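Local coordinates for protein UDP-N-acetylenolpyruvoylglucosamine reductase (PDB 3TX1) that binds FAD and probably reduces UDP-N-acetylenolpyruvoylglucosamine to UDP-N-acetylmuramate with NADPH, a step in making bacterial cell-wall peptidoglycan, at residues V299-T302 and V303-F307. Residues are numbered along the deposited sequence; the frame is centred on the assembly and turned at random.
Sequences VQQT and VREKF
The guanidinium of R304 is laid back over the preceding helical turn, one face resting above the carbonyl oxygen of Q300, which sits 3.6 Å from the guanidinium plane and beneath its centre. The side-chain amide of Q301 meets the same group across a steep angle, the two planes being 64° apart. Its OE1 accepts a hydrogen bond from NE of R304 at 3.0 Å; the donor stands well above the amide's carbonyl plane and misses a lone pair, and a second bond, from NH1, is weak. A bend at chi3 (94°) folds the arginine chain over the turn, and a long, flexible residue suits this place because its NH2 also makes a salt bridge with E310, a little further along the chain.

On its other side the Q301 amide donates through NE2 to OE2 of E305, which lies close to the amide plane and receives the bond on its anti side. Glutamine fits between R304 and E305 because one amide offers an acceptor to the cation and a donor to the carboxylate. The bend at its chi2 (58°) turns the amide toward both partners.

K306 runs beside T302, its NZ 4.0 Å from CG2 of the threonine; a charged lysine suits this exposed position, while the threonine hydroxyl bonds back to the carbonyl oxygen of Y298, four residues earlier in the helix. V299 and V303 face inward, CG1 of the first 4.2 Å from CG2 of the second; their branched, apolar side chains suit the buried side, against L263 and I258 and against S261 respectively.

Beneath these side chains, bonds such as V303 N to V299 O (2.8 Å) mark the i to i+4 pattern of an alpha helix, here an amphipathic one, the last turns of helix 289-307 in the C-terminal domain of MurB.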
ATOM      1  N   VAL A 299      16.284  12.652  -9.147  1.00 22.35           N
ATOM      2  CA  VAL A 299      15.231  13.011 -10.062  1.00 22.22           C
ATOM      3  C   VAL A 299      14.605  14.314  -9.600  1.00 24.11           C
ATOM      4  O   VAL A 299      14.526  15.273 -10.366  1.00 26.45           O
ATOM      5  CB  VAL A 299      14.152  11.924 -10.129  1.00 20.90           C
ATOM      6  CG1 VAL A 299      12.855  12.477 -10.700  1.00 20.93           C
ATOM      7  CG2 VAL A 299      14.644  10.711 -10.907  1.00 19.52           C
ATOM      8  N   GLN A 300      14.177  14.355  -8.345  1.00 24.69           N
ATOM      9  CA  GLN A 300      13.615  15.563  -7.778  1.00 26.13           C
ATOM     10  C   GLN A 300      14.543  16.710  -8.051  1.00 27.48           C
ATOM     11  O   GLN A 300      14.129  17.773  -8.496  1.00 29.84           O
ATOM     12  CB  GLN A 300      13.507  15.416  -6.278  1.00 27.73           C
ATOM     13  CG  GLN A 300      12.366  14.537  -5.824  1.00 28.14           C
ATOM     14  CD  GLN A 300      12.201  14.515  -4.315  1.00 29.20           C
ATOM     15  OE1 GLN A 300      13.110  14.130  -3.581  1.00 30.82           O
ATOM     16  NE2 GLN A 300      11.015  14.879  -3.851  1.00 29.76           N
ATOM     17  N   GLN A 301      15.820  16.507  -7.792  1.00 27.35           N
ATOM     18  CA  GLN A 301      16.760  17.603  -7.976  1.00 28.50           C
ATOM     19  C   GLN A 301      16.945  18.030  -9.425  1.00 28.24           C
ATOM     20  O   GLN A 301      17.051  19.207  -9.694  1.00 29.63           O
ATOM     21  CB  GLN A 301      18.114  17.283  -7.341  1.00 28.61           C
ATOM     22  CG  GLN A 301      19.061  18.452  -7.426  1.00 31.03           C
ATOM     23  CD  GLN A 301      18.496  19.692  -6.762  1.00 32.99           C
ATOM     24  OE1 GLN A 301      17.602  19.614  -5.896  1.00 32.86           O
ATOM     25  NE2 GLN A 301      19.011  20.852  -7.163  1.00 34.76           N
ATOM     26  N   THR A 302      16.989  17.078 -10.349  1.00 26.64           N
ATOM     27  CA  THR A 302      17.221  17.386 -11.746  1.00 27.19           C
ATOM     28  C   THR A 302      15.984  18.066 -12.326  1.00 28.58           C
ATOM     29  O   THR A 302      16.050  19.011 -13.113  1.00 30.51           O
ATOM     30  CB  THR A 302      17.484  16.083 -12.483  1.00 26.07           C
ATOM     31  OG1 THR A 302      18.593  15.430 -11.865  1.00 26.71           O
ATOM     32  CG2 THR A 302      17.821  16.315 -13.910  1.00 27.33           C
ATOM     33  N   VAL A 303      14.824  17.595 -11.924  1.00 28.15           N
ATOM     34  CA  VAL A 303      13.629  18.197 -12.446  1.00 29.67           C
ATOM     35  C   VAL A 303      13.487  19.632 -12.024  1.00 33.17           C
ATOM     36  O   VAL A 303      13.065  20.458 -12.829  1.00 35.88           O
ATOM     37  CB  VAL A 303      12.369  17.406 -12.098  1.00 27.29           C
ATOM     38  CG1 VAL A 303      11.145  18.187 -12.514  1.00 27.65           C
ATOM     39  CG2 VAL A 303      12.439  16.080 -12.819  1.00 25.54           C
ATOM     40  N   ARG A 304      13.850  19.955 -10.788  1.00 34.84           N
ATOM     41  CA  ARG A 304      13.632  21.315 -10.353  1.00 38.84           C
ATOM     42  C   ARG A 304      14.668  22.251 -11.006  1.00 42.12           C
ATOM     43  O   ARG A 304      14.480  23.468 -11.093  1.00 46.11           O
ATOM     44  CB  ARG A 304      13.524  21.410  -8.833  1.00 39.44           C
ATOM     45  CG  ARG A 304      14.708  21.959  -8.107  1.00 44.45           C
ATOM     46  CD  ARG A 304      14.437  22.105  -6.603  1.00 51.35           C
ATOM     47  NE  ARG A 304      14.882  20.937  -5.824  1.00 54.43           N
ATOM     48  CZ  ARG A 304      14.111  19.915  -5.447  1.00 54.89           C
ATOM     49  NH1 ARG A 304      14.650  18.907  -4.745  1.00 52.80           N
ATOM     50  NH2 ARG A 304      12.810  19.902  -5.749  1.00 48.15           N
ATOM     51  N   GLU A 305      15.740  21.679 -11.536  1.00 41.19           N
ATOM     52  CA  GLU A 305      16.732  22.512 -12.180  1.00 43.77           C
ATOM     53  C   GLU A 305      16.370  22.858 -13.594  1.00 45.96           C
ATOM     54  O   GLU A 305      16.652  23.961 -14.031  1.00 52.45           O
ATOM     55  CB  GLU A 305      18.112  21.899 -12.093  1.00 42.07           C
ATOM     56  CG  GLU A 305      18.658  21.964 -10.686  1.00 41.52           C
ATOM     57  CD  GLU A 305      19.943  21.179 -10.516  1.00 43.52           C
ATOM     58  OE1 GLU A 305      20.581  20.790 -11.540  1.00 42.91           O
ATOM     59  OE2 GLU A 305      20.311  20.943  -9.335  1.00 43.56           O
ATOM     60  N   LYS A 306      15.708  21.946 -14.292  1.00 46.03           N
ATOM     61  CA  LYS A 306      15.315  22.178 -15.677  1.00 48.51           C
ATOM     62  C   LYS A 306      13.989  22.889 -15.814  1.00 50.17           C
ATOM     63  O   LYS A 306      13.793  23.601 -16.777  1.00 55.39           O
ATOM     64  CB  LYS A 306      15.177  20.861 -16.436  1.00 49.41           C
ATOM     65  CG  LYS A 306      16.336  19.887 -16.286  1.00 49.66           C
ATOM     66  CD  LYS A 306      17.591  20.311 -17.024  1.00 52.14           C
ATOM     67  CE  LYS A 306      18.617  19.193 -16.966  1.00 52.11           C
ATOM     68  NZ  LYS A 306      18.154  17.914 -17.577  1.00 48.43           N
ATOM     69  N   PHE A 307      13.069  22.697 -14.875  1.00 49.43           N
ATOM     70  CA  PHE A 307      11.717  23.265 -15.018  1.00 50.38           C
ATOM     71  C   PHE A 307      11.176  24.011 -13.800  1.00 49.19           C
ATOM     72  O   PHE A 307      10.095  24.572 -13.843  1.00 49.08           O
ATOM     73  CB  PHE A 307      10.711  22.160 -15.410  1.00 50.95           C
ATOM     74  CG  PHE A 307      11.062  21.441 -16.684  1.00 53.85           C
ATOM     75  CD1 PHE A 307      11.587  20.147 -16.647  1.00 54.03           C
ATOM     76  CD2 PHE A 307      10.898  22.061 -17.923  1.00 57.78           C
ATOM     77  CE1 PHE A 307      11.940  19.482 -17.822  1.00 57.91           C
ATOM     78  CE2 PHE A 307      11.246  21.399 -19.101  1.00 60.64           C
ATOM     79  CZ  PHE A 307      11.769  20.107 -19.053  1.00 58.85           C
TER